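PDB 3H4X: phosphatidylinositol-specific phospholipase C1 from Streptomyces antibioticus, which belongs to the calcium-dependent family of phospholipases C and folds as a single-chain beta/alpha barrel of the TIM type. Local coordinates for residues L59-W64 / Q102-C107; S109-W114 / F189-I194; H236-G241 / A263-N268. All coordinates share one frame; numbering follows the deposited sequence.

Contact 1: residues L59-W64 / Q102-C107; sequences LELDLW and QDFAGC. With EOH (ethanol), chain T.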
loop_
_atom_site.group_PDB
_atom_site.type_symbol
_atom_site.label_atom_id
_atom_site.label_comp_id
_atom_site.label_asym_id
_atom_site.label_seq_id
_atom_site.Cartn_x
_atom_site.Cartn_y
_atom_site.Cartn_z
ATOM N N LEU A 59 -5.154 -2.025 2.956
ATOM C CA LEU A 59 -5.220 -1.518 4.318
ATOM C C LEU A 59 -4.059 -0.568 4.496
ATOM O O LEU A 59 -2.916 -0.919 4.202
ATOM C CB LEU A 59 -5.108 -2.659 5.328
ATOM C CG LEU A 59 -6.195 -3.729 5.249
ATOM C CD1 LEU A 59 -5.861 -4.875 6.183
ATOM C CD2 LEU A 59 -7.569 -3.155 5.560
ATOM N N GLU A 60 -4.339 0.634 4.981
ATOM C CA GLU A 60 -3.301 1.645 5.083
ATOM C C GLU A 60 -2.792 1.809 6.510
ATOM O O GLU A 60 -3.572 1.806 7.469
ATOM C CB GLU A 60 -3.819 2.960 4.524
ATOM C CG GLU A 60 -2.775 4.040 4.390
ATOM C CD GLU A 60 -3.359 5.300 3.800
ATOM O OE1 GLU A 60 -4.569 5.299 3.480
ATOM O OE2 GLU A 60 -2.614 6.288 3.655
ATOM N N LEU A 61 -1.472 1.945 6.621
ATOM C CA LEU A 61 -0.760 2.079 7.891
ATOM C C LEU A 61 0.136 3.305 7.860
ATOM O O LEU A 61 0.798 3.564 6.851
ATOM C CB LEU A 61 0.148 0.870 8.116
ATOM C CG LEU A 61 -0.476 -0.517 8.174
ATOM C CD1 LEU A 61 0.594 -1.573 8.376
ATOM C CD2 LEU A 61 -1.503 -0.577 9.285
ATOM N N ASP A 62 0.179 4.036 8.973
ATOM C CA ASP A 62 1.078 5.180 9.139
ATOM C C ASP A 62 2.231 4.788 10.058
ATOM O O ASP A 62 2.000 4.408 11.210
ATOM C CB ASP A 62 0.329 6.369 9.746
ATOM C CG ASP A 62 -0.707 6.959 8.806
ATOM O OD1 ASP A 62 -0.502 6.922 7.575
ATOM O OD2 ASP A 62 -1.727 7.475 9.299
ATOM N N LEU A 63 3.459 4.875 9.549
ATOM C CA LEU A 63 4.654 4.504 10.305
ATOM C C LEU A 63 5.559 5.697 10.533
ATOM O O LEU A 63 5.649 6.600 9.701
ATOM C CB LEU A 63 5.468 3.440 9.571
ATOM C CG LEU A 63 4.829 2.075 9.361
ATOM C CD1 LEU A 63 5.864 1.116 8.789
ATOM C CD2 LEU A 63 4.230 1.530 10.651
ATOM N N TRP A 64 6.265 5.664 11.655
ATOM C CA TRP A 64 7.228 6.701 12.004
ATOM C C TRP A 64 8.592 6.069 12.252
ATOM O O TRP A 64 8.711 5.145 13.061
ATOM C CB TRP A 64 6.777 7.452 13.255
ATOM C CG TRP A 64 5.434 8.086 13.127
ATOM C CD1 TRP A 64 4.220 7.456 13.138
ATOM C CD2 TRP A 64 5.159 9.483 12.987
ATOM N NE1 TRP A 64 3.209 8.378 13.001
ATOM C CE2 TRP A 64 3.759 9.629 12.910
ATOM C CE3 TRP A 64 5.962 10.625 12.917
ATOM C CZ2 TRP A 64 3.147 10.872 12.769
ATOM C CZ3 TRP A 64 5.349 11.856 12.779
ATOM C CH2 TRP A 64 3.957 11.970 12.705
ATOM N N GLN A 102 0.478 -1.681 19.716
ATOM C CA GLN A 102 1.777 -2.231 19.354
ATOM C C GLN A 102 2.351 -1.552 18.111
ATOM O O GLN A 102 1.645 -0.839 17.392
ATOM C CB GLN A 102 1.699 -3.749 19.180
ATOM C CG GLN A 102 1.199 -4.463 20.423
ATOM C CD GLN A 102 2.061 -4.166 21.633
ATOM O OE1 GLN A 102 3.232 -4.528 21.671
ATOM N NE2 GLN A 102 1.479 -3.508 22.630
ATOM N N ASP A 103 3.640 -1.777 17.882
ATOM C CA ASP A 103 4.377 -1.137 16.801
ATOM C C ASP A 103 4.274 -1.912 15.486
ATOM O O ASP A 103 3.456 -2.822 15.348
ATOM C CB ASP A 103 5.844 -0.967 17.202
ATOM C CG ASP A 103 6.546 -2.295 17.442
ATOM O OD1 ASP A 103 5.922 -3.361 17.252
ATOM O OD2 ASP A 103 7.734 -2.272 17.829
ATOM N N PHE A 104 5.108 -1.546 14.519
ATOM C CA PHE A 104 5.045 -2.161 13.194
ATOM C C PHE A 104 5.336 -3.659 13.271
ATOM O O PHE A 104 4.658 -4.465 12.628
ATOM C CB PHE A 104 6.005 -1.451 12.239
ATOM C CG PHE A 104 5.948 -1.944 10.813
ATOM C CD1 PHE A 104 4.740 -2.247 10.199
ATOM C CD2 PHE A 104 7.113 -2.058 10.073
ATOM C CE1 PHE A 104 4.701 -2.680 8.878
ATOM C CE2 PHE A 104 7.078 -2.488 8.757
ATOM C CZ PHE A 104 5.871 -2.797 8.162
ATOM N N ALA A 105 6.339 -4.037 14.058
ATOM C CA ALA A 105 6.625 -5.453 14.255
ATOM C C ALA A 105 5.399 -6.190 14.798
ATOM O O ALA A 105 5.137 -7.334 14.418
ATOM C CB ALA A 105 7.827 -5.643 15.172
ATOM N N GLY A 106 4.651 -5.537 15.685
ATOM C CA GLY A 106 3.428 -6.122 16.223
ATOM C C GLY A 106 2.354 -6.290 15.162
ATOM O O GLY A 106 1.658 -7.306 15.120
ATOM N N CYS A 107 2.216 -5.289 14.302
ATOM C CA CYS A 107 1.290 -5.375 13.185
ATOM C C CYS A 107 1.637 -6.557 12.281
ATOM O O CYS A 107 0.771 -7.344 11.895
ATOM C CB CYS A 107 1.327 -4.077 12.384
ATOM S SG CYS A 107 0.247 -4.072 10.954
HETATM C C1 EOH T . -2.303 9.187 0.402
HETATM C C2 EOH T . -2.235 10.668 0.769
HETATM O O EOH T . -3.100 8.434 1.293
#

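Contact 2: residues S109-W114 / F189-I194; sequences SDMRAW and FLFELI. With EOH (ethanol), chain F.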
loop_
_atom_site.group_PDB
_atom_site.type_symbol
_atom_site.label_atom_id
_atom_site.label_comp_id
_atom_site.label_asym_id
_atom_site.label_seq_id
_atom_site.Cartn_x
_atom_site.Cartn_y
_atom_site.Cartn_z
ATOM N N SER A 109 3.293 -9.191 13.046
ATOM C CA SER A 109 2.978 -10.421 13.760
ATOM C C SER A 109 1.496 -10.768 13.624
ATOM O O SER A 109 1.144 -11.926 13.389
ATOM C CB SER A 109 3.368 -10.313 15.235
ATOM O OG SER A 109 4.772 -10.240 15.386
ATOM N N ASP A 110 0.622 -9.775 13.769
ATOM C CA ASP A 110 -0.810 -10.013 13.596
ATOM C C ASP A 110 -1.082 -10.537 12.191
ATOM O O ASP A 110 -1.867 -11.473 12.001
ATOM C CB ASP A 110 -1.624 -8.732 13.814
ATOM C CG ASP A 110 -1.706 -8.318 15.271
ATOM O OD1 ASP A 110 -1.072 -8.971 16.126
ATOM O OD2 ASP A 110 -2.413 -7.325 15.555
ATOM N N MET A 111 -0.438 -9.918 11.204
ATOM C CA MET A 111 -0.600 -10.330 9.812
ATOM C C MET A 111 -0.173 -11.778 9.595
ATOM O O MET A 111 -0.854 -12.539 8.916
ATOM C CB MET A 111 0.195 -9.409 8.884
ATOM C CG MET A 111 -0.366 -8.005 8.782
ATOM S SD MET A 111 0.674 -6.894 7.824
ATOM C CE MET A 111 0.639 -7.662 6.211
ATOM N N ARG A 112 0.972 -12.146 10.154
ATOM C CA ARG A 112 1.468 -13.514 10.023
ATOM C C ARG A 112 0.520 -14.514 10.682
ATOM O O ARG A 112 0.202 -15.557 10.104
ATOM C CB ARG A 112 2.870 -13.633 10.627
ATOM C CG ARG A 112 3.446 -15.044 10.616
ATOM C CD ARG A 112 3.498 -15.608 9.211
ATOM N NE ARG A 112 4.085 -16.948 9.168
ATOM C CZ ARG A 112 5.385 -17.196 9.037
ATOM N NH1 ARG A 112 6.249 -16.194 8.945
ATOM N NH2 ARG A 112 5.826 -18.449 9.003
ATOM N N ALA A 113 0.064 -14.188 11.889
ATOM C CA ALA A 113 -0.850 -15.058 12.618
ATOM C C ALA A 113 -2.136 -15.263 11.824
ATOM O O ALA A 113 -2.619 -16.386 11.664
ATOM C CB ALA A 113 -1.156 -14.465 13.979
ATOM N N TRP A 114 -2.677 -14.165 11.312
ATOM C CA TRP A 114 -3.906 -14.204 10.541
ATOM C C TRP A 114 -3.698 -14.982 9.240
ATOM O O TRP A 114 -4.532 -15.799 8.847
ATOM C CB TRP A 114 -4.379 -12.775 10.263
ATOM C CG TRP A 114 -5.614 -12.694 9.448
ATOM C CD1 TRP A 114 -6.901 -12.686 9.902
ATOM C CD2 TRP A 114 -5.689 -12.603 8.024
ATOM N NE1 TRP A 114 -7.773 -12.600 8.845
ATOM C CE2 TRP A 114 -7.054 -12.547 7.681
ATOM C CE3 TRP A 114 -4.735 -12.561 7.004
ATOM C CZ2 TRP A 114 -7.486 -12.454 6.359
ATOM C CZ3 TRP A 114 -5.166 -12.467 5.695
ATOM C CH2 TRP A 114 -6.528 -12.412 5.385
ATOM N N PHE A 189 0.748 -11.114 0.630
ATOM C CA PHE A 189 0.719 -9.707 0.983
ATOM C C PHE A 189 1.629 -8.956 0.035
ATOM O O PHE A 189 2.688 -9.454 -0.361
ATOM C CB PHE A 189 1.243 -9.485 2.401
ATOM C CG PHE A 189 0.379 -10.079 3.473
ATOM C CD1 PHE A 189 -0.881 -9.567 3.740
ATOM C CD2 PHE A 189 0.838 -11.137 4.235
ATOM C CE1 PHE A 189 -1.671 -10.119 4.740
ATOM C CE2 PHE A 189 0.054 -11.686 5.234
ATOM C CZ PHE A 189 -1.200 -11.177 5.485
ATOM N N LEU A 190 1.220 -7.743 -0.308
ATOM C CA LEU A 190 2.069 -6.824 -1.038
ATOM C C LEU A 190 2.176 -5.554 -0.212
ATOM O O LEU A 190 1.309 -5.273 0.621
ATOM C CB LEU A 190 1.487 -6.526 -2.421
ATOM C CG LEU A 190 1.359 -7.737 -3.357
ATOM C CD1 LEU A 190 0.048 -8.485 -3.136
ATOM C CD2 LEU A 190 1.480 -7.320 -4.810
ATOM N N PHE A 191 3.240 -4.792 -0.438
ATOM C CA PHE A 191 3.444 -3.540 0.271
ATOM C C PHE A 191 3.657 -2.404 -0.714
ATOM O O PHE A 191 4.380 -2.559 -1.700
ATOM C CB PHE A 191 4.659 -3.635 1.199
ATOM C CG PHE A 191 4.443 -4.521 2.386
ATOM C CD1 PHE A 191 4.045 -3.988 3.599
ATOM C CD2 PHE A 191 4.634 -5.888 2.293
ATOM C CE1 PHE A 191 3.829 -4.797 4.693
ATOM C CE2 PHE A 191 4.422 -6.703 3.388
ATOM C CZ PHE A 191 4.021 -6.153 4.590
ATOM N N GLU A 192 3.026 -1.269 -0.432
ATOM C CA GLU A 192 3.214 -0.020 -1.169
ATOM C C GLU A 192 3.778 1.011 -0.197
ATOM O O GLU A 192 3.329 1.089 0.944
ATOM C CB GLU A 192 1.866 0.484 -1.700
ATOM C CG GLU A 192 1.913 1.893 -2.288
ATOM C CD GLU A 192 0.549 2.571 -2.387
ATOM O OE1 GLU A 192 -0.483 1.968 -2.012
ATOM O OE2 GLU A 192 0.521 3.737 -2.842
ATOM N N LEU A 193 4.761 1.791 -0.635
ATOM C CA LEU A 193 5.298 2.877 0.182
ATOM C C LEU A 193 4.996 4.231 -0.445
ATOM O O LEU A 193 5.219 4.421 -1.642
ATOM C CB LEU A 193 6.818 2.743 0.298
ATOM C CG LEU A 193 7.349 1.691 1.268
ATOM C CD1 LEU A 193 8.793 1.329 0.955
ATOM C CD2 LEU A 193 7.227 2.188 2.703
ATOM N N ILE A 194 4.502 5.175 0.355
ATOM C CA ILE A 194 4.450 6.576 -0.064
ATOM C C ILE A 194 5.146 7.461 0.958
ATOM O O ILE A 194 5.249 7.103 2.137
ATOM C CB ILE A 194 3.008 7.107 -0.290
ATOM C CG1 ILE A 194 2.171 7.036 0.991
ATOM C CG2 ILE A 194 2.337 6.385 -1.447
ATOM C CD1 ILE A 194 0.949 7.943 0.961
HETATM C C1 EOH F . 9.332 -15.953 8.533
HETATM C C2 EOH F . 10.722 -15.582 8.029
HETATM O O EOH F . 8.794 -17.062 7.844
#

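Contact 3: residues H236-G241 / A263-N268; sequences HGAAPG and AATYLN. Unlike the reference sequence in segment 263-268: Ala264 (reference Pro).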
loop_
_atom_site.group_PDB
_atom_site.type_symbol
_atom_site.label_atom_id
_atom_site.label_comp_id
_atom_site.label_asym_id
_atom_site.label_seq_id
_atom_site.Cartn_x
_atom_site.Cartn_y
_atom_site.Cartn_z
ATOM N N HIS A 236 3.538 9.458 -5.464
ATOM C CA HIS A 236 2.416 9.984 -4.705
ATOM C C HIS A 236 2.103 11.402 -5.153
ATOM O O HIS A 236 2.991 12.254 -5.210
ATOM C CB HIS A 236 2.784 9.938 -3.225
ATOM C CG HIS A 236 1.748 10.493 -2.299
ATOM N ND1 HIS A 236 0.437 10.066 -2.276
ATOM C CD2 HIS A 236 1.863 11.411 -1.313
ATOM C CE1 HIS A 236 -0.217 10.720 -1.330
ATOM N NE2 HIS A 236 0.626 11.543 -0.734
ATOM N N GLY A 237 0.840 11.632 -5.496
ATOM C CA GLY A 237 0.387 12.927 -5.989
ATOM C C GLY A 237 -0.029 12.802 -7.441
ATOM O O GLY A 237 0.811 12.587 -8.317
ATOM N N ALA A 238 -1.329 12.912 -7.696
ATOM C CA ALA A 238 -1.865 12.765 -9.043
ATOM C C ALA A 238 -1.264 13.816 -9.963
ATOM O O ALA A 238 -1.210 14.998 -9.616
ATOM C CB ALA A 238 -3.373 12.890 -9.019
ATOM N N ALA A 239 -0.822 13.381 -11.137
ATOM C CA ALA A 239 -0.187 14.274 -12.098
ATOM C C ALA A 239 -0.435 13.778 -13.512
ATOM O O ALA A 239 -0.624 12.580 -13.726
ATOM C CB ALA A 239 1.310 14.360 -11.829
ATOM N N PRO A 240 -0.427 14.698 -14.490
ATOM C CA PRO A 240 -0.597 14.320 -15.889
ATOM C C PRO A 240 0.675 13.713 -16.476
ATOM O O PRO A 240 1.749 13.804 -15.877
ATOM C CB PRO A 240 -0.903 15.655 -16.573
ATOM C CG PRO A 240 -0.184 16.650 -15.746
ATOM C CD PRO A 240 -0.318 16.159 -14.326
ATOM N N GLY A 241 0.544 13.093 -17.642
ATOM C CA GLY A 241 1.682 12.491 -18.321
ATOM C C GLY A 241 2.264 11.342 -17.521
ATOM O O GLY A 241 1.543 10.605 -16.851
ATOM N N ALA A 263 -8.532 10.874 -5.941
ATOM C CA ALA A 263 -9.525 10.414 -6.914
ATOM C C ALA A 263 -10.172 11.553 -7.707
ATOM O O ALA A 263 -10.269 11.487 -8.936
ATOM C CB ALA A 263 -10.599 9.577 -6.231
ATOM N N ALA A 264 -10.629 12.588 -7.010
ATOM C CA ALA A 264 -11.277 13.703 -7.694
ATOM C C ALA A 264 -10.333 14.326 -8.720
ATOM O O ALA A 264 -10.750 14.700 -9.820
ATOM C CB ALA A 264 -11.749 14.745 -6.690
ATOM N N THR A 265 -9.059 14.430 -8.363
ATOM C CA THR A 265 -8.059 14.976 -9.271
ATOM C C THR A 265 -7.902 14.100 -10.515
ATOM O O THR A 265 -7.878 14.606 -11.643
ATOM C CB THR A 265 -6.707 15.177 -8.559
ATOM O OG1 THR A 265 -6.892 16.036 -7.426
ATOM C CG2 THR A 265 -5.691 15.804 -9.497
ATOM N N TYR A 266 -7.818 12.786 -10.319
ATOM C CA TYR A 266 -7.711 11.877 -11.454
ATOM C C TYR A 266 -8.905 11.978 -12.388
ATOM O O TYR A 266 -8.803 11.655 -13.570
ATOM C CB TYR A 266 -7.561 10.427 -10.993
ATOM C CG TYR A 266 -6.166 10.070 -10.543
ATOM C CD1 TYR A 266 -5.075 10.257 -11.385
ATOM C CD2 TYR A 266 -5.938 9.541 -9.283
ATOM C CE1 TYR A 266 -3.794 9.936 -10.976
ATOM C CE2 TYR A 266 -4.666 9.208 -8.872
ATOM C CZ TYR A 266 -3.596 9.412 -9.716
ATOM O OH TYR A 266 -2.330 9.084 -9.286
ATOM N N LEU A 267 -10.042 12.405 -11.849
ATOM C CA LEU A 267 -11.261 12.473 -12.642
ATOM C C LEU A 267 -11.590 13.885 -13.122
ATOM O O LEU A 267 -12.664 14.115 -13.675
ATOM C CB LEU A 267 -12.438 11.895 -11.855
ATOM C CG LEU A 267 -12.648 10.389 -12.005
ATOM C CD1 LEU A 267 -11.408 9.593 -11.604
ATOM C CD2 LEU A 267 -13.859 9.946 -11.212
ATOM N N ASN A 268 -10.674 14.830 -12.935
ATOM C CA ASN A 268 -10.998 16.231 -13.224
ATOM C C ASN A 268 -10.736 16.683 -14.660
ATOM O O ASN A 268 -10.929 17.855 -14.993
ATOM C CB ASN A 268 -10.344 17.185 -12.211
ATOM C CG ASN A 268 -8.855 17.395 -12.457
ATOM O OD1 ASN A 268 -8.316 17.024 -13.500
ATOM N ND2 ASN A 268 -8.187 18.010 -11.488
HETATM O O HOH W 1 -0.522 10.190 -11.000
#

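Contact 1: residues L59-W64 / Q102-C107
The start of helix 104-117 lies against the outside of strand 58-64, closest at Leu63 and Phe104, whose CA atoms are 7.3 Å apart. This is a beta-alpha unit of the TIM-type barrel: the chain leaves strand 58-64, makes a long excursion, and returns through the helix to strand 124-130, the parallel neighbour, so the unit is a beta-alpha-beta crossover. Leu61 and Leu63, two residues apart on the strand, both point at the helix. Leu63 meets Phe104 at about a right angle, with CD1 set over the middle of one ring face in a CH-pi contact, 3.5 Å from the centroid and only 8° off the ring normal. Its other branch, CD2, lies beside the base of the ring, 3.8 Å from Phe104 CB. Phe104 reaches the strand because its CG stands opposite the backbone N (chi1 -176°), which carries the ring out from the first turn. Leu61 uses one branch for two partners: CD1 lies 4.3 Å from Phe104 CE1, approaching that ring obliquely, and also meets the sulfur of Cys107 one turn along the helix. Phe48 of helix 48-52 touches both Leu61 and Cys107, while Ile128 of strand 124-130 packs on both leucines; the touching side chains are buried, with no hydrogen bond between the two segments. On the opposite face of the strand Glu60 contacts His37, and an ethanol gives its OE2 a weak hydrogen bond and also binds Lys127 NZ. The helix start is fixed by Asp103 at the N-cap: Gly106 N gives its OD1 a capping bond of 3.0 Å, with an N-H...O angle of 153°. Leu61 CD1 and Cys107 SG end 3.6 Å apart.

Contact 2: residues S109-W114 / F189-I194
Arg112 NH1, on the side of helix 104-117 turned from the Met111-Phe189 contact, is gripped twice: it gives a hydrogen bond to an ethanol O at 2.9 Å and another to the carbonyl of Lys152. NE of the same guanidinium forms a salt bridge with Asp116, which limits its rotation. The side chains that meet the barrel strand are apolar or aromatic. Segment 109-114 runs nearly antiparallel to segment 189-194, at 155°, with 12.1 Å between their axes. Met111 and Phe189 fill the space between them; the methionine chain bends at the last torsion (chi3 63°) and brings CE over one face of Phe189, 3.6 Å from the ring centroid and displaced toward the rim. SD stands farther above the same face, 5.1 Å from the centroid, a Met-aromatic contact. CE also touches Phe191 CZ at 4.0 Å. Phe189 meets Trp114 edge to edge, its CZ 4.1 Å from Trp114 CE3. Trp114 NE1 is hydrogen-bonded to Asp53 OD1, and His121 meets both rings. With no hydrogen bond between the segments, helix and strand are joined here by dispersion and CH-pi contact, and the polar ends of Arg112 and Trp114 find their partners elsewhere.

Contact 3: residues H236-G241 / A263-N268
Ala238 CB sits over one face of the Tyr266 ring, 3.7 Å from the centroid and 17° off the normal, a CH-pi contact shifted toward the phenol end, with CZ and CE1 equally near. The same methyl also meets Thr265 CG2 at 3.8 Å, so Ala238 rests against two consecutive residues of helix 263-266. Beyond the methyl, a water lying in the plane of the ring at its edge is 2.7 Å from Tyr266 OH and accepts a long bond from Ala239 N at 3.2 Å. One shell farther out, Leu283 and Met285 of strand 282-286 and Ile271 pack on the tyrosine. At chi1 -57° Thr265 puts CG2 opposite its backbone N and facing the alanine methyl, while OG1 bonds to Asp262 OD2. On the loop side Arg246 bonds to the carbonyls of both His236 and Gly237, and Gly237 pairs with Asp260 through the backbone. The contact thus joins the loop after strand 232-236 to the short helix after strand 258-262, its parallel neighbour, at the C-terminal mouth of the barrel. Gly241, three residues after Ala238, belongs to an acetyl-group pocket with Asp242 and Glu245. With no direct hydrogen bond, loop and helix meet mainly through one methyl on an aromatic face, and a single water links Tyr266 OH to Ala239 N.

How the contacts relate
Contacts 1 and 2 share helix 104-117, holding its beginning to strand 58-64 and its middle to strand 189-195; they lie in series along the chain with centres 9 Å apart. Both are buried, and aliphatic or sulfur-bearing side chains on phenylalanine rings do the work. Contact 3, on the other side of the chain's centre and with its own centre about 27 Å from theirs, is only partly buried and joins a loop to a short helix, with a water beside its methyl-on-ring contact. The barrel sheet still connects them: Ile194 of contact 2 packs on His236 of contact 3, where strands 189-195 and 232-236 run side by side.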